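Long-range contacts in succinate-semialdehyde dehydrogenase (NAD(P)(+)) (Marinobacter aquaeolei, PDB 3RH9), which probably oxidises succinate semialdehyde to succinate, using NAD(P)+ as the electron acceptor: residues 264-269 with 418-423; 298-303 with 396-401. All blocks are in the same frame, centred on the assembly; numbering follows the deposited sequence.

Interaction 1. Residues 264-269 with 418-423; sequences IVFDDA and SYVFTA
Ile-264 and Val-420 pair across two parallel strands, with their side chains on one face of the sheet and those of the next pair, Val-265 and Phe-421, on the other. Backbone hydrogen bonds run from Ile-264 N to Tyr-419 O, from Phe-421 N to Ile-264 O and from Phe-266 N to Phe-421 O, the last (3.0 Å) carrying the ladder one residue past the end of strand 262-265. The Phe-266 ring turns its edge to Val-420, CE2 lying 3.9 Å from CG2. Beyond it the chain makes a type I turn, Phe-266 to Ala-269, which swings Asp-268 back to the other strand's end. There Asp-268 OD1 takes the Thr-422 hydroxyl OG1 at 2.9 Å on its syn lone pair, and Ala-423 N through a weak bond. Thr-422 OG1 stands trans to its own backbone N (chi1 -176°), which aims it at the carboxylate. In the second shell, Arg-427 of helix 425-434 makes a salt bridge to Asp-268 OD2 and a cation-pi contact with Phe-266. The carboxylate is thus gripped through both oxygens, and it ties the turn after one strand to the start of the helix after the other; the arginine probably stabilises its negative charge.

Interaction 2. Residues 298-303 with 396-401; sequences VHEKVA and MALFRT
The imidazole of His-299 turns its edge to the face of the Phe-399 ring, a T-shaped pair with planes at 88° and centroids 5.5 Å apart. Phe-399 CG sits between its backbone N and carbonyl carbon (chi1 79°), and this folds the ring across to the neighbouring strand, where CE1 lies against the backbone of Val-298 and His-299. Two backbone carbonyls also approach the imidazole: Phe-399 O over one face and Arg-400 O in plane at the edge, 3.0 Å from NE2. Its ND1 accepts a long bond from Lys-301 N (3.3 Å), the donor tilted from the ring plane, which probably limits rotation of the ring. With an alanine here, Lys-301 N would lose its imidazole acceptor and a gap would probably open beside the Phe-399 ring.

The two strands themselves are joined by a parallel ladder: Val-298 N to Ala-397 O (2.9 Å), Phe-399 N to Val-298 O, and Glu-300 N to Phe-399 O (3.1 Å). At the outer rim the extended Glu-300 crosses Arg-400 at about a right angle, and its OE1 makes a long salt bridge to NH1 (3.3 Å), met from above the carboxylate plane; both residues also touch a crystal neighbour. Lys-301 NZ comes within 4.1 Å of Arg-400 NH2, so Glu-300 probably offsets some of the positive charge gathered here. Ala-303, opening helix 303-316, packs its CB on Leu-398 CD2, while on the other side of the sheet Phe-399 touches Val-405 of helix 402-409, whose N-cap is Thr-401.

Overall arrangement
Interactions 1 and 2 sit side by side, their centres about 10 Å apart, at the C-terminal ends of four adjacent parallel strands in the seven-stranded sheet: 393-399, 295-299, 262-265 and 417-421. The inner two join the contacts, Val-265 O probably accepting a hydrogen bond from His-299 N (3.1 Å), while the rings of Phe-266 and Phe-399 meet edge-to-face. Along the chain the segments come as 264-269, 298-303, 396-401 and 418-423, so interaction 1 brackets interaction 2. Strands 262-265 and 295-299 form a beta-alpha-beta crossover through helix 271-283. Together the contacts knit distant parts of the sequence into the central sheet of what is, by family, the catalytic domain.

Interaction 1. Residues 264-269 with 418-423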
loop_
_atom_site.group_PDB
_atom_site.type_symbol
_atom_site.label_atom_id
_atom_site.label_comp_id
_atom_site.label_asym_id
_atom_site.label_seq_id
_atom_site.Cartn_x
_atom_site.Cartn_y
_atom_site.Cartn_z
ATOM N N ILE A 264 11.460 10.773 24.232
ATOM C CA ILE A 264 10.761 11.317 25.395
ATOM C C ILE A 264 11.265 10.736 26.712
ATOM O O ILE A 264 11.398 9.520 26.833
ATOM C CB ILE A 264 9.243 11.054 25.276
ATOM C CG1 ILE A 264 8.681 11.738 24.028
ATOM C CG2 ILE A 264 8.524 11.533 26.519
ATOM C CD1 ILE A 264 7.290 11.319 23.701
ATOM N N VAL A 265 11.536 11.597 27.693
ATOM C CA VAL A 265 12.086 11.144 28.973
ATOM C C VAL A 265 11.303 11.580 30.216
ATOM O O VAL A 265 11.352 12.735 30.620
ATOM C CB VAL A 265 13.534 11.618 29.157
ATOM C CG1 VAL A 265 14.090 11.078 30.461
ATOM C CG2 VAL A 265 14.400 11.197 27.974
ATOM N N PHE A 266 10.613 10.646 30.852
ATOM C CA PHE A 266 9.844 10.988 32.047
ATOM C C PHE A 266 10.688 11.190 33.322
ATOM O O PHE A 266 11.830 10.724 33.403
ATOM C CB PHE A 266 8.693 9.996 32.254
ATOM C CG PHE A 266 7.527 10.263 31.355
ATOM C CD1 PHE A 266 6.551 11.163 31.720
ATOM C CD2 PHE A 266 7.436 9.662 30.116
ATOM C CE1 PHE A 266 5.487 11.427 30.883
ATOM C CE2 PHE A 266 6.372 9.930 29.274
ATOM C CZ PHE A 266 5.399 10.810 29.665
ATOM N N ASP A 267 10.126 11.922 34.288
ATOM C CA ASP A 267 10.788 12.188 35.574
ATOM C C ASP A 267 11.052 10.930 36.405
ATOM O O ASP A 267 11.908 10.928 37.280
ATOM C CB ASP A 267 9.986 13.193 36.408
ATOM C CG ASP A 267 8.509 12.838 36.503
ATOM O OD1 ASP A 267 8.097 11.810 35.914
ATOM O OD2 ASP A 267 7.753 13.594 37.164
ATOM N N ASP A 268 10.311 9.865 36.130
ATOM C CA ASP A 268 10.546 8.588 36.791
ATOM C C ASP A 268 11.476 7.663 35.980
ATOM O O ASP A 268 11.720 6.527 36.359
ATOM C CB ASP A 268 9.206 7.895 37.102
ATOM C CG ASP A 268 8.547 7.291 35.861
ATOM O OD1 ASP A 268 9.138 7.372 34.758
ATOM O OD2 ASP A 268 7.434 6.729 35.999
ATOM N N ALA A 269 12.000 8.163 34.869
ATOM C CA ALA A 269 12.878 7.376 34.014
ATOM C C ALA A 269 14.256 7.156 34.637
ATOM O O ALA A 269 14.749 8.008 35.354
ATOM C CB ALA A 269 13.024 8.056 32.654
ATOM N N SER A 418 10.064 6.888 17.191
ATOM C CA SER A 418 9.799 7.602 18.436
ATOM C C SER A 418 10.299 6.780 19.628
ATOM O O SER A 418 10.496 5.573 19.518
ATOM C CB SER A 418 8.310 7.907 18.591
ATOM O OG SER A 418 7.525 6.757 18.347
ATOM N N TYR A 419 10.534 7.424 20.764
ATOM C CA TYR A 419 11.107 6.708 21.902
ATOM C C TYR A 419 10.595 7.269 23.200
ATOM O O TYR A 419 10.439 8.484 23.340
ATOM C CB TYR A 419 12.625 6.801 21.879
ATOM C CG TYR A 419 13.199 6.453 20.547
ATOM C CD1 TYR A 419 13.532 5.140 20.234
ATOM C CD2 TYR A 419 13.387 7.432 19.579
ATOM C CE1 TYR A 419 14.048 4.813 18.999
ATOM C CE2 TYR A 419 13.899 7.108 18.339
ATOM C CZ TYR A 419 14.225 5.802 18.064
ATOM O OH TYR A 419 14.742 5.494 16.848
ATOM N N VAL A 420 10.338 6.386 24.154
ATOM C CA VAL A 420 9.850 6.833 25.444
ATOM C C VAL A 420 10.527 6.084 26.583
ATOM O O VAL A 420 10.626 4.852 26.561
ATOM C CB VAL A 420 8.330 6.680 25.540
ATOM C CG1 VAL A 420 7.937 5.208 25.429
ATOM C CG2 VAL A 420 7.815 7.315 26.828
ATOM N N PHE A 421 11.009 6.841 27.567
ATOM C CA PHE A 421 11.623 6.262 28.757
ATOM C C PHE A 421 10.804 6.601 29.970
ATOM O O PHE A 421 10.453 7.754 30.182
ATOM C CB PHE A 421 13.049 6.761 28.944
ATOM C CG PHE A 421 14.016 6.204 27.949
ATOM C CD1 PHE A 421 13.963 6.587 26.620
ATOM C CD2 PHE A 421 14.980 5.292 28.337
ATOM C CE1 PHE A 421 14.856 6.072 25.707
ATOM C CE2 PHE A 421 15.880 4.780 27.422
ATOM C CZ PHE A 421 15.817 5.169 26.110
ATOM N N THR A 422 10.504 5.592 30.772
ATOM C CA THR A 422 9.658 5.793 31.931
ATOM C C THR A 422 9.619 4.515 32.759
ATOM O O THR A 422 9.475 3.426 32.221
ATOM C CB THR A 422 8.229 6.225 31.497
ATOM O OG1 THR A 422 7.417 6.507 32.641
ATOM C CG2 THR A 422 7.568 5.138 30.662
ATOM N N ALA A 423 9.769 4.652 34.068
ATOM C CA ALA A 423 9.714 3.501 34.960
ATOM C C ALA A 423 8.290 2.969 35.033
ATOM O O ALA A 423 8.068 1.814 35.391
ATOM C CB ALA A 423 10.223 3.874 36.361
#

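Interaction 2. Residues 298-303 with 396-401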
loop_
_atom_site.group_PDB
_atom_site.type_symbol
_atom_site.label_atom_id
_atom_site.label_comp_id
_atom_site.label_asym_id
_atom_site.label_seq_id
_atom_site.Cartn_x
_atom_site.Cartn_y
_atom_site.Cartn_z
ATOM N N VAL A 298 12.131 16.346 27.589
ATOM C CA VAL A 298 12.510 15.982 28.942
ATOM C C VAL A 298 11.621 16.638 30.001
ATOM O O VAL A 298 11.280 17.823 29.918
ATOM C CB VAL A 298 13.975 16.292 29.216
ATOM C CG1 VAL A 298 14.329 15.883 30.633
ATOM C CG2 VAL A 298 14.840 15.552 28.222
ATOM N N HIS A 299 11.247 15.847 30.993
ATOM C CA HIS A 299 10.420 16.338 32.068
ATOM C C HIS A 299 11.157 17.381 32.918
ATOM O O HIS A 299 12.327 17.217 33.262
ATOM C CB HIS A 299 9.954 15.183 32.939
ATOM C CG HIS A 299 8.812 15.539 33.826
ATOM N ND1 HIS A 299 8.988 16.068 35.083
ATOM C CD2 HIS A 299 7.477 15.466 33.628
ATOM C CE1 HIS A 299 7.808 16.292 35.631
ATOM N NE2 HIS A 299 6.874 15.934 34.770
ATOM N N GLU A 300 10.455 18.453 33.264
ATOM C CA GLU A 300 11.079 19.568 33.962
ATOM C C GLU A 300 11.862 19.154 35.207
ATOM O O GLU A 300 12.877 19.756 35.526
ATOM C CB GLU A 300 10.035 20.641 34.296
ATOM C CG GLU A 300 9.431 21.257 33.045
ATOM C CD GLU A 300 8.494 22.427 33.310
ATOM O OE1 GLU A 300 8.212 22.724 34.493
ATOM O OE2 GLU A 300 8.042 23.048 32.314
ATOM N N LYS A 301 11.406 18.119 35.903
ATOM C CA LYS A 301 12.032 17.740 37.172
ATOM C C LYS A 301 13.402 17.117 36.973
ATOM O O LYS A 301 14.186 17.051 37.913
ATOM C CB LYS A 301 11.128 16.811 37.993
ATOM C CG LYS A 301 9.799 17.442 38.388
ATOM C CD LYS A 301 9.089 16.628 39.475
ATOM C CE LYS A 301 7.942 17.420 40.126
ATOM N NZ LYS A 301 6.711 17.416 39.284
ATOM N N VAL A 302 13.697 16.689 35.749
ATOM C CA VAL A 302 14.947 15.985 35.459
ATOM C C VAL A 302 15.738 16.602 34.299
ATOM O O VAL A 302 16.783 16.086 33.888
ATOM C CB VAL A 302 14.686 14.482 35.200
ATOM C CG1 VAL A 302 14.186 13.802 36.483
ATOM C CG2 VAL A 302 13.669 14.306 34.064
ATOM N N ALA A 303 15.247 17.726 33.790
ATOM C CA ALA A 303 15.893 18.409 32.665
ATOM C C ALA A 303 17.355 18.771 32.923
ATOM O O ALA A 303 18.225 18.439 32.119
ATOM C CB ALA A 303 15.098 19.656 32.268
HETATM N N MSE A 396 16.679 20.109 23.181
HETATM C CA MSE A 396 15.928 19.683 24.352
HETATM C C MSE A 396 14.729 20.579 24.643
HETATM O O MSE A 396 14.876 21.787 24.846
HETATM C CB MSE A 396 16.844 19.646 25.562
HETATM C CG MSE A 396 18.045 18.731 25.416
HETATM SE SE MSE A 396 18.832 18.428 27.187
HETATM C CE MSE A 396 20.626 17.893 26.713
ATOM N N ALA A 397 13.541 19.982 24.657
ATOM C CA ALA A 397 12.304 20.706 24.936
ATOM C C ALA A 397 11.776 20.209 26.249
ATOM O O ALA A 397 11.917 19.037 26.548
ATOM C CB ALA A 397 11.296 20.436 23.853
ATOM N N LEU A 398 11.160 21.072 27.040
ATOM C CA LEU A 398 10.645 20.623 28.329
ATOM C C LEU A 398 9.193 20.195 28.235
ATOM O O LEU A 398 8.501 20.568 27.295
ATOM C CB LEU A 398 10.804 21.709 29.393
ATOM C CG LEU A 398 12.231 22.197 29.637
ATOM C CD1 LEU A 398 12.243 23.161 30.806
ATOM C CD2 LEU A 398 13.175 21.030 29.876
ATOM N N PHE A 399 8.743 19.400 29.206
ATOM C CA PHE A 399 7.319 19.081 29.346
ATOM C C PHE A 399 6.946 18.635 30.770
ATOM O O PHE A 399 7.812 18.257 31.570
ATOM C CB PHE A 399 6.901 18.016 28.326
ATOM C CG PHE A 399 7.291 16.619 28.714
ATOM C CD1 PHE A 399 8.563 16.146 28.454
ATOM C CD2 PHE A 399 6.382 15.780 29.334
ATOM C CE1 PHE A 399 8.917 14.861 28.814
ATOM C CE2 PHE A 399 6.734 14.501 29.691
ATOM C CZ PHE A 399 8.003 14.039 29.440
ATOM N N ARG A 400 5.651 18.669 31.077
ATOM C CA ARG A 400 5.148 18.170 32.364
ATOM C C ARG A 400 4.314 16.879 32.236
ATOM O O ARG A 400 4.711 15.824 32.727
ATOM C CB ARG A 400 4.309 19.237 33.084
ATOM C CG ARG A 400 4.850 20.650 33.031
ATOM C CD ARG A 400 5.672 20.980 34.246
ATOM N NE ARG A 400 4.911 20.833 35.485
ATOM C CZ ARG A 400 5.463 20.825 36.695
ATOM N NH1 ARG A 400 6.777 20.964 36.820
ATOM N NH2 ARG A 400 4.713 20.671 37.777
ATOM N N THR A 401 3.159 16.969 31.582
ATOM C CA THR A 401 2.192 15.871 31.600
ATOM C C THR A 401 2.346 14.831 30.491
ATOM O O THR A 401 2.875 15.111 29.422
ATOM C CB THR A 401 0.752 16.388 31.520
ATOM O OG1 THR A 401 0.457 16.758 30.166
ATOM C CG2 THR A 401 0.572 17.576 32.423
#